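Local coordinates for protein beta-hexosaminidase (PDB 6JTJ) that probably takes part in peptidoglycan recycling by cleaving terminal beta-1,4-linked N-acetylglucosamine from peptide-linked peptidoglycan fragments, at residues Val104-Glu107 with Val111-Phe114; Ala195-Leu200 with Met205-Lys210. One frame throughout, in Å; residues are numbered along the deposited sequence.

Interaction 1 of 2, residues Val104-Glu107 with Val111-Phe114; sequences VDHE and VQRF. With NAG (2-acetamido-2-deoxy-beta-D-glucopyranose), chain I.
V104 CG2 touches both R113 CG (3.5 Å) and the F114 ring at CZ (3.7 Å). D105 illustrates how one carboxylate can serve both sugar and protein. Its OD1 accepts from O4 of the bound N-acetylglucosamine at 2.8 Å. OD2 takes three bonds: from NAG O6 at 2.7 Å, from a water that also links D105 N to R113 NE, and from R113 NH2 at 2.9 Å. This last bond is a salt bridge whose flat groups stand almost perpendicular, 89° apart, and NH2 meets OD2 from above the carboxylate plane. A bend at the second torsion of R113 (chi2 -47°) lays its chain alongside D105, while D221 and E219 of the second subunit hold the same guanidinium. H106 is gripped differently: Q112 CG sits over one ring face in a CH-pi contact, F114 N donates to NE2 at 3.1 Å, and the imidazole edge faces the F114 ring in an offset edge-to-face pair (planes 62° apart). At E107 the backbone N bonds to V111 O at 2.9 Å, and V111 packs against the carboxylate, whose oxygens form salt bridges with K210 and R180. The arrangement is a short beta hairpin, its strands weakly bonded, at the sugar-binding end of a barrel strand, consistent with the substrate-binding roles predicted for D105 and R113.

Interaction 2 of 2, residues Ala195-Leu200 with Met205-Lys210; sequences ALQKGL and MKSCGK. With NAG (2-acetamido-2-deoxy-beta-D-glucopyranose), chain I.
The Q197 amide is met by S207, whose hydroxyl OG donates to OE1 at 2.5 Å, a short bond lying in the carbonyl plane and directed at a lone pair. Q197 reaches it with an extended chain, CG anti to the backbone N (chi1 174°), whereas S207 turns OG between its own N and carbonyl carbon (chi1 68°). The flat peptide group at the L200 carbonyl is used in another way: M205 N approaches L200 O at 2.9 Å from above the carbonyl plane, off its lone pairs. Beside that bond L200 CB and M205 CB lie 4.4 Å apart, and L200 CD1 reaches S207 CB at 4.1 Å. A water bridges Q197 O to M205 O, a further tie between helix and chain. Farther along, K210 NZ donates to NAG O4 at 3.0 Å and to NAG O3 at 3.2 Å. The contact thus joins the C-terminal part of helix 186-202 to the loop that leads into strand 208-212. M205 and L200 rest on helix 136-155, Q197 and S207 touch M247 of helix 242-249, and strand 208-212 runs parallel to strand 254-257.

In the fold
Interaction 1 closes before interaction 2 opens, and their centres lie 14 Å apart, yet they touch through a salt bridge beside the sugar, K210 NZ to E107 OE2 at 2.6 Å, and D105 and K210 both bond to the sugar. Both reach the same sheet, which in this family forms the barrel of the glycosyl hydrolase 3 N-terminal domain. Interaction 1 is a hairpin at the end of strand 101-108; interaction 2 is a helix-to-strand connection leading into strand 208-212. The pair exemplifies how barrel strands distant in sequence bring their ends to one pocket. H211 adds a further bond to the sugar, as does the D221 backbone oxygen of the second subunit, so both chains contribute to the site.

Interaction 1 of 2, residues Val104-Glu107 with Val111-Phe114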
ATOM      1  N   VAL C 104      -9.327  11.492  11.686  1.00 25.78           N
ATOM      2  CA  VAL C 104      -9.659  10.447  10.711  1.00 26.42           C
ATOM      3  C   VAL C 104      -8.845  10.667   9.426  1.00 26.06           C
ATOM      4  O   VAL C 104      -8.378  11.774   9.156  1.00 25.58           O
ATOM      5  CB  VAL C 104     -11.168  10.452  10.387  1.00 26.92           C
ATOM      6  CG1 VAL C 104     -11.546  11.675   9.555  1.00 27.04           C
ATOM      7  CG2 VAL C 104     -11.592   9.177   9.681  1.00 27.17           C
ATOM      8  N   ASP C 105      -8.644   9.596   8.674  1.00 26.83           N
ATOM      9  CA  ASP C 105      -8.021   9.649   7.358  1.00 26.22           C
ATOM     10  C   ASP C 105      -9.075   9.879   6.268  1.00 26.55           C
ATOM     11  O   ASP C 105      -9.616   8.917   5.711  1.00 26.12           O
ATOM     12  CB  ASP C 105      -7.260   8.339   7.067  1.00 26.72           C
ATOM     13  CG  ASP C 105      -6.089   8.105   8.013  1.00 26.74           C
ATOM     14  OD1 ASP C 105      -5.186   8.961   8.034  1.00 30.37           O
ATOM     15  OD2 ASP C 105      -6.044   7.054   8.694  1.00 26.28           O
ATOM     16  N   HIS C 106      -9.380  11.150   5.991  1.00 26.16           N
ATOM     17  CA  HIS C 106     -10.126  11.521   4.788  1.00 25.84           C
ATOM     18  C   HIS C 106      -9.203  12.277   3.868  1.00 25.85           C
ATOM     19  O   HIS C 106      -8.992  13.477   4.034  1.00 27.95           O
ATOM     20  CB  HIS C 106     -11.364  12.368   5.101  1.00 25.93           C
ATOM     21  CG  HIS C 106     -12.595  11.558   5.361  1.00 24.97           C
ATOM     22  ND1 HIS C 106     -13.863  12.025   5.099  1.00 24.96           N
ATOM     23  CD2 HIS C 106     -12.752  10.313   5.859  1.00 24.62           C
ATOM     24  CE1 HIS C 106     -14.747  11.095   5.408  1.00 25.45           C
ATOM     25  NE2 HIS C 106     -14.100  10.050   5.881  1.00 25.85           N
ATOM     26  N   GLU C 107      -8.640  11.554   2.909  1.00 23.73           N
ATOM     27  CA  GLU C 107      -7.819  12.149   1.869  1.00 21.92           C
ATOM     28  C   GLU C 107      -8.652  12.359   0.623  1.00 22.37           C
ATOM     29  O   GLU C 107      -8.579  13.410  -0.008  1.00 20.88           O
ATOM     30  CB  GLU C 107      -6.657  11.232   1.509  1.00 21.33           C
ATOM     31  CG  GLU C 107      -5.615  11.077   2.598  1.00 20.75           C
ATOM     32  CD  GLU C 107      -4.562  10.031   2.266  1.00 20.33           C
ATOM     33  OE1 GLU C 107      -4.348   9.736   1.071  1.00 21.35           O
ATOM     34  OE2 GLU C 107      -3.948   9.512   3.207  1.00 19.45           O
ATOM     35  N   VAL C 111      -8.856   6.513  -0.053  1.00 21.45           N
ATOM     36  CA  VAL C 111      -8.680   6.763   1.368  1.00 21.03           C
ATOM     37  C   VAL C 111      -9.757   7.740   1.865  1.00 23.31           C
ATOM     38  O   VAL C 111      -9.574   8.963   1.873  1.00 20.80           O
ATOM     39  CB  VAL C 111      -7.285   7.307   1.670  1.00 20.55           C
ATOM     40  CG1 VAL C 111      -7.062   7.402   3.164  1.00 20.00           C
ATOM     41  CG2 VAL C 111      -6.224   6.428   1.034  1.00 19.69           C
ATOM     42  N   GLN C 112     -10.899   7.165   2.246  1.00 24.54           N
ATOM     43  CA  GLN C 112     -12.019   7.909   2.813  1.00 24.94           C
ATOM     44  C   GLN C 112     -12.817   6.945   3.681  1.00 24.49           C
ATOM     45  O   GLN C 112     -13.495   6.048   3.163  1.00 25.45           O
ATOM     46  CB  GLN C 112     -12.908   8.478   1.699  1.00 26.35           C
ATOM     47  CG  GLN C 112     -14.081   9.265   2.258  1.00 26.73           C
ATOM     48  CD  GLN C 112     -14.994   9.871   1.209  1.00 27.76           C
ATOM     49  OE1 GLN C 112     -14.650   9.999   0.036  1.00 26.73           O
ATOM     50  NE2 GLN C 112     -16.196  10.233   1.648  1.00 28.06           N
ATOM     51  N   ARG C 113     -12.665   7.056   4.996  1.00 24.03           N
ATOM     52  CA  ARG C 113     -13.241   6.081   5.927  1.00 26.38           C
ATOM     53  C   ARG C 113     -14.759   6.041   5.894  1.00 27.61           C
ATOM     54  O   ARG C 113     -15.363   4.971   5.903  1.00 30.91           O
ATOM     55  CB  ARG C 113     -12.794   6.365   7.366  1.00 25.79           C
ATOM     56  CG  ARG C 113     -11.299   6.363   7.602  1.00 25.23           C
ATOM     57  CD  ARG C 113     -10.590   5.165   6.986  1.00 25.40           C
ATOM     58  NE  ARG C 113      -9.166   5.230   7.299  1.00 25.30           N
ATOM     59  CZ  ARG C 113      -8.187   4.695   6.563  1.00 24.53           C
ATOM     60  NH1 ARG C 113      -8.449   4.033   5.441  1.00 24.69           N
ATOM     61  NH2 ARG C 113      -6.927   4.845   6.950  1.00 22.93           N
ATOM     62  N   PHE C 114     -15.359   7.214   5.844  1.00 28.26           N
ATOM     63  CA  PHE C 114     -16.790   7.364   6.036  1.00 28.72           C
ATOM     64  C   PHE C 114     -17.423   7.683   4.689  1.00 28.49           C
ATOM     65  O   PHE C 114     -17.190   8.745   4.123  1.00 25.76           O
ATOM     66  CB  PHE C 114     -17.120   8.506   7.025  1.00 25.87           C
ATOM     67  CG  PHE C 114     -16.391   8.442   8.326  1.00 25.47           C
ATOM     68  CD1 PHE C 114     -15.992   7.243   8.878  1.00 27.12           C
ATOM     69  CD2 PHE C 114     -16.103   9.606   9.009  1.00 26.40           C
ATOM     70  CE1 PHE C 114     -15.331   7.208  10.095  1.00 27.38           C
ATOM     71  CE2 PHE C 114     -15.445   9.578  10.230  1.00 25.46           C
ATOM     72  CZ  PHE C 114     -15.056   8.381  10.770  1.00 26.63           C
TER
HETATM   73  C1  NAG I 401      -0.250   5.052   7.763  1.00 49.64           C
HETATM   74  C2  NAG I 401      -0.592   5.702   6.414  1.00 48.63           C
HETATM   75  C3  NAG I 401      -0.969   7.151   6.610  1.00 47.41           C
HETATM   76  C4  NAG I 401      -2.039   7.295   7.690  1.00 47.08           C
HETATM   77  C5  NAG I 401      -1.566   6.722   9.011  1.00 46.56           C
HETATM   78  C6  NAG I 401      -2.702   6.696  10.039  1.00 46.47           C
HETATM   79  C7  NAG I 401       0.483   5.339   4.184  1.00 55.58           C
HETATM   80  C8  NAG I 401      -0.841   4.951   3.675  1.00 55.02           C
HETATM   81  N2  NAG I 401       0.508   5.663   5.482  1.00 50.48           N
HETATM   82  O1  NAG I 401      -0.385   3.645   7.683  1.00 48.37           O
HETATM   83  O3  NAG I 401      -1.404   7.674   5.375  1.00 41.73           O
HETATM   84  O4  NAG I 401      -2.430   8.635   7.858  1.00 39.15           O
HETATM   85  O5  NAG I 401      -1.151   5.387   8.807  1.00 49.95           O
HETATM   86  O6  NAG I 401      -3.779   5.854   9.659  1.00 41.56           O
HETATM   87  O7  NAG I 401       1.479   5.311   3.441  1.00 51.89           O
HETATM   88  O   HOH W   1      -8.698   6.939   9.476  1.00 18.81           O

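Interaction 2 of 2, residues Ala195-Leu200 with Met205-Lys210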
ATOM      1  N   ALA C 195      -3.785  25.365  -1.380  1.00 26.50           N
ATOM      2  CA  ALA C 195      -5.187  25.647  -1.706  1.00 24.74           C
ATOM      3  C   ALA C 195      -6.128  24.719  -0.975  1.00 26.08           C
ATOM      4  O   ALA C 195      -7.211  25.130  -0.495  1.00 25.34           O
ATOM      5  CB  ALA C 195      -5.407  25.533  -3.211  1.00 26.38           C
ATOM      6  N   LEU C 196      -5.769  23.439  -0.906  1.00 25.27           N
ATOM      7  CA  LEU C 196      -6.599  22.507  -0.140  1.00 24.74           C
ATOM      8  C   LEU C 196      -6.640  22.961   1.313  1.00 22.48           C
ATOM      9  O   LEU C 196      -7.694  22.926   1.953  1.00 23.21           O
ATOM     10  CB  LEU C 196      -6.036  21.081  -0.222  1.00 25.79           C
ATOM     11  CG  LEU C 196      -6.930  20.022   0.446  1.00 26.78           C
ATOM     12  CD1 LEU C 196      -7.928  19.432  -0.538  1.00 27.24           C
ATOM     13  CD2 LEU C 196      -6.084  18.909   1.029  1.00 26.18           C
ATOM     14  N   GLN C 197      -5.481  23.350   1.834  1.00 23.37           N
ATOM     15  CA  GLN C 197      -5.352  23.761   3.243  1.00 23.25           C
ATOM     16  C   GLN C 197      -6.295  24.929   3.590  1.00 24.12           C
ATOM     17  O   GLN C 197      -6.958  24.911   4.626  1.00 25.78           O
ATOM     18  CB  GLN C 197      -3.888  24.115   3.548  1.00 23.86           C
ATOM     19  CG  GLN C 197      -3.647  24.687   4.942  1.00 25.43           C
ATOM     20  CD  GLN C 197      -2.180  24.752   5.295  1.00 25.00           C
ATOM     21  OE1 GLN C 197      -1.671  23.902   6.033  1.00 26.74           O
ATOM     22  NE2 GLN C 197      -1.467  25.724   4.723  1.00 24.92           N
ATOM     23  N   LYS C 198      -6.386  25.911   2.700  1.00 25.47           N
ATOM     24  CA  LYS C 198      -7.335  27.036   2.874  1.00 25.57           C
ATOM     25  C   LYS C 198      -8.778  26.575   2.869  1.00 25.70           C
ATOM     26  O   LYS C 198      -9.592  27.028   3.677  1.00 25.92           O
ATOM     27  CB  LYS C 198      -7.144  28.071   1.767  1.00 27.42           C
ATOM     28  CG  LYS C 198      -5.889  28.895   1.928  1.00 29.07           C
ATOM     29  CD  LYS C 198      -5.794  30.009   0.891  1.00 32.57           C
ATOM     30  CE  LYS C 198      -4.366  30.474   0.765  1.00 32.59           C
ATOM     31  NZ  LYS C 198      -4.071  30.921  -0.619  1.00 33.34           N
ATOM     32  N   GLY C 199      -9.093  25.611   2.002  1.00 25.75           N
ATOM     33  CA  GLY C 199     -10.411  24.986   2.010  1.00 23.94           C
ATOM     34  C   GLY C 199     -10.724  24.291   3.315  1.00 25.55           C
ATOM     35  O   GLY C 199     -11.831  24.428   3.866  1.00 25.13           O
ATOM     36  N   LEU C 200      -9.760  23.505   3.809  1.00 25.00           N
ATOM     37  CA  LEU C 200      -9.931  22.805   5.080  1.00 23.60           C
ATOM     38  C   LEU C 200     -10.252  23.799   6.188  1.00 23.74           C
ATOM     39  O   LEU C 200     -11.105  23.531   7.031  1.00 24.47           O
ATOM     40  CB  LEU C 200      -8.653  22.010   5.445  1.00 25.18           C
ATOM     41  CG  LEU C 200      -8.262  20.811   4.549  1.00 24.44           C
ATOM     42  CD1 LEU C 200      -6.893  20.293   4.945  1.00 24.47           C
ATOM     43  CD2 LEU C 200      -9.301  19.702   4.628  1.00 23.81           C
ATOM     44  N   MET C 205     -10.864  23.167   9.946  1.00 29.56           N
ATOM     45  CA  MET C 205      -9.766  22.222  10.207  1.00 28.93           C
ATOM     46  C   MET C 205      -8.393  22.729   9.797  1.00 26.65           C
ATOM     47  O   MET C 205      -8.246  23.420   8.807  1.00 24.92           O
ATOM     48  CB  MET C 205     -10.030  20.905   9.475  1.00 29.96           C
ATOM     49  CG  MET C 205     -11.297  20.179   9.911  1.00 30.38           C
ATOM     50  SD  MET C 205     -11.384  18.497   9.256  1.00 30.77           S
ATOM     51  CE  MET C 205     -12.686  17.827  10.313  1.00 30.60           C
ATOM     52  N   LYS C 206      -7.386  22.287  10.544  1.00 25.90           N
ATOM     53  CA  LYS C 206      -5.992  22.400  10.152  1.00 25.01           C
ATOM     54  C   LYS C 206      -5.578  21.239   9.234  1.00 24.50           C
ATOM     55  O   LYS C 206      -6.391  20.376   8.919  1.00 24.96           O
ATOM     56  CB  LYS C 206      -5.109  22.398  11.398  1.00 26.87           C
ATOM     57  CG  LYS C 206      -5.449  23.502  12.399  1.00 27.13           C
ATOM     58  CD  LYS C 206      -5.347  24.872  11.766  1.00 27.56           C
ATOM     59  CE  LYS C 206      -5.343  25.953  12.828  1.00 30.10           C
ATOM     60  NZ  LYS C 206      -6.526  25.830  13.732  1.00 28.96           N
ATOM     61  N   SER C 207      -4.309  21.234   8.810  1.00 22.77           N
ATOM     62  CA  SER C 207      -3.786  20.216   7.898  1.00 21.15           C
ATOM     63  C   SER C 207      -2.677  19.366   8.534  1.00 20.76           C
ATOM     64  O   SER C 207      -2.049  19.756   9.524  1.00 19.44           O
ATOM     65  CB  SER C 207      -3.215  20.881   6.675  1.00 20.54           C
ATOM     66  OG  SER C 207      -2.049  21.615   7.039  1.00 19.86           O
ATOM     67  N   CYS C 208      -2.478  18.172   7.968  1.00 21.74           N
ATOM     68  CA  CYS C 208      -1.423  17.260   8.390  1.00 20.30           C
ATOM     69  C   CYS C 208      -0.739  16.712   7.156  1.00 20.36           C
ATOM     70  O   CYS C 208      -1.341  15.916   6.420  1.00 20.42           O
ATOM     71  CB  CYS C 208      -1.999  16.108   9.223  1.00 21.39           C
ATOM     72  SG  CYS C 208      -0.768  14.885   9.699  1.00 21.92           S
ATOM     73  N   GLY C 209       0.496  17.153   6.927  1.00 18.52           N
ATOM     74  CA  GLY C 209       1.242  16.757   5.757  1.00 18.53           C
ATOM     75  C   GLY C 209       1.808  15.357   5.905  1.00 18.05           C
ATOM     76  O   GLY C 209       2.295  15.017   6.966  1.00 17.63           O
ATOM     77  N   LYS C 210       1.735  14.561   4.845  1.00 17.42           N
ATOM     78  CA  LYS C 210       2.224  13.184   4.857  1.00 17.69           C
ATOM     79  C   LYS C 210       3.006  12.913   3.575  1.00 16.80           C
ATOM     80  O   LYS C 210       2.605  13.427   2.531  1.00 15.56           O
ATOM     81  CB  LYS C 210       1.040  12.208   4.875  1.00 18.00           C
ATOM     82  CG  LYS C 210      -0.055  12.575   5.835  1.00 18.72           C
ATOM     83  CD  LYS C 210      -0.958  11.376   6.142  1.00 18.33           C
ATOM     84  CE  LYS C 210      -1.880  11.009   4.999  1.00 18.58           C
ATOM     85  NZ  LYS C 210      -3.111  10.340   5.542  1.00 19.49           N
TER
HETATM   86  C1  NAG I 401      -0.250   5.052   7.763  1.00 49.64           C
HETATM   87  C2  NAG I 401      -0.592   5.702   6.414  1.00 48.63           C
HETATM   88  C3  NAG I 401      -0.969   7.151   6.610  1.00 47.41           C
HETATM   89  C4  NAG I 401      -2.039   7.295   7.690  1.00 47.08           C
HETATM   90  C5  NAG I 401      -1.566   6.722   9.011  1.00 46.56           C
HETATM   91  C6  NAG I 401      -2.702   6.696  10.039  1.00 46.47           C
HETATM   92  C7  NAG I 401       0.483   5.339   4.184  1.00 55.58           C
HETATM   93  C8  NAG I 401      -0.841   4.951   3.675  1.00 55.02           C
HETATM   94  N2  NAG I 401       0.508   5.663   5.482  1.00 50.48           N
HETATM   95  O1  NAG I 401      -0.385   3.645   7.683  1.00 48.37           O
HETATM   96  O3  NAG I 401      -1.404   7.674   5.375  1.00 41.73           O
HETATM   97  O4  NAG I 401      -2.430   8.635   7.858  1.00 39.15           O
HETATM   98  O5  NAG I 401      -1.151   5.387   8.807  1.00 49.95           O
HETATM   99  O6  NAG I 401      -3.779   5.854   9.659  1.00 41.56           O
HETATM  100  O7  NAG I 401       1.479   5.311   3.441  1.00 51.89           O
HETATM  101  O   HOH W   2      -6.352  24.298   6.979  1.00 18.16           O
HETATM  102  O   HOH W   3      -2.816  23.784   9.273  1.00 21.52           O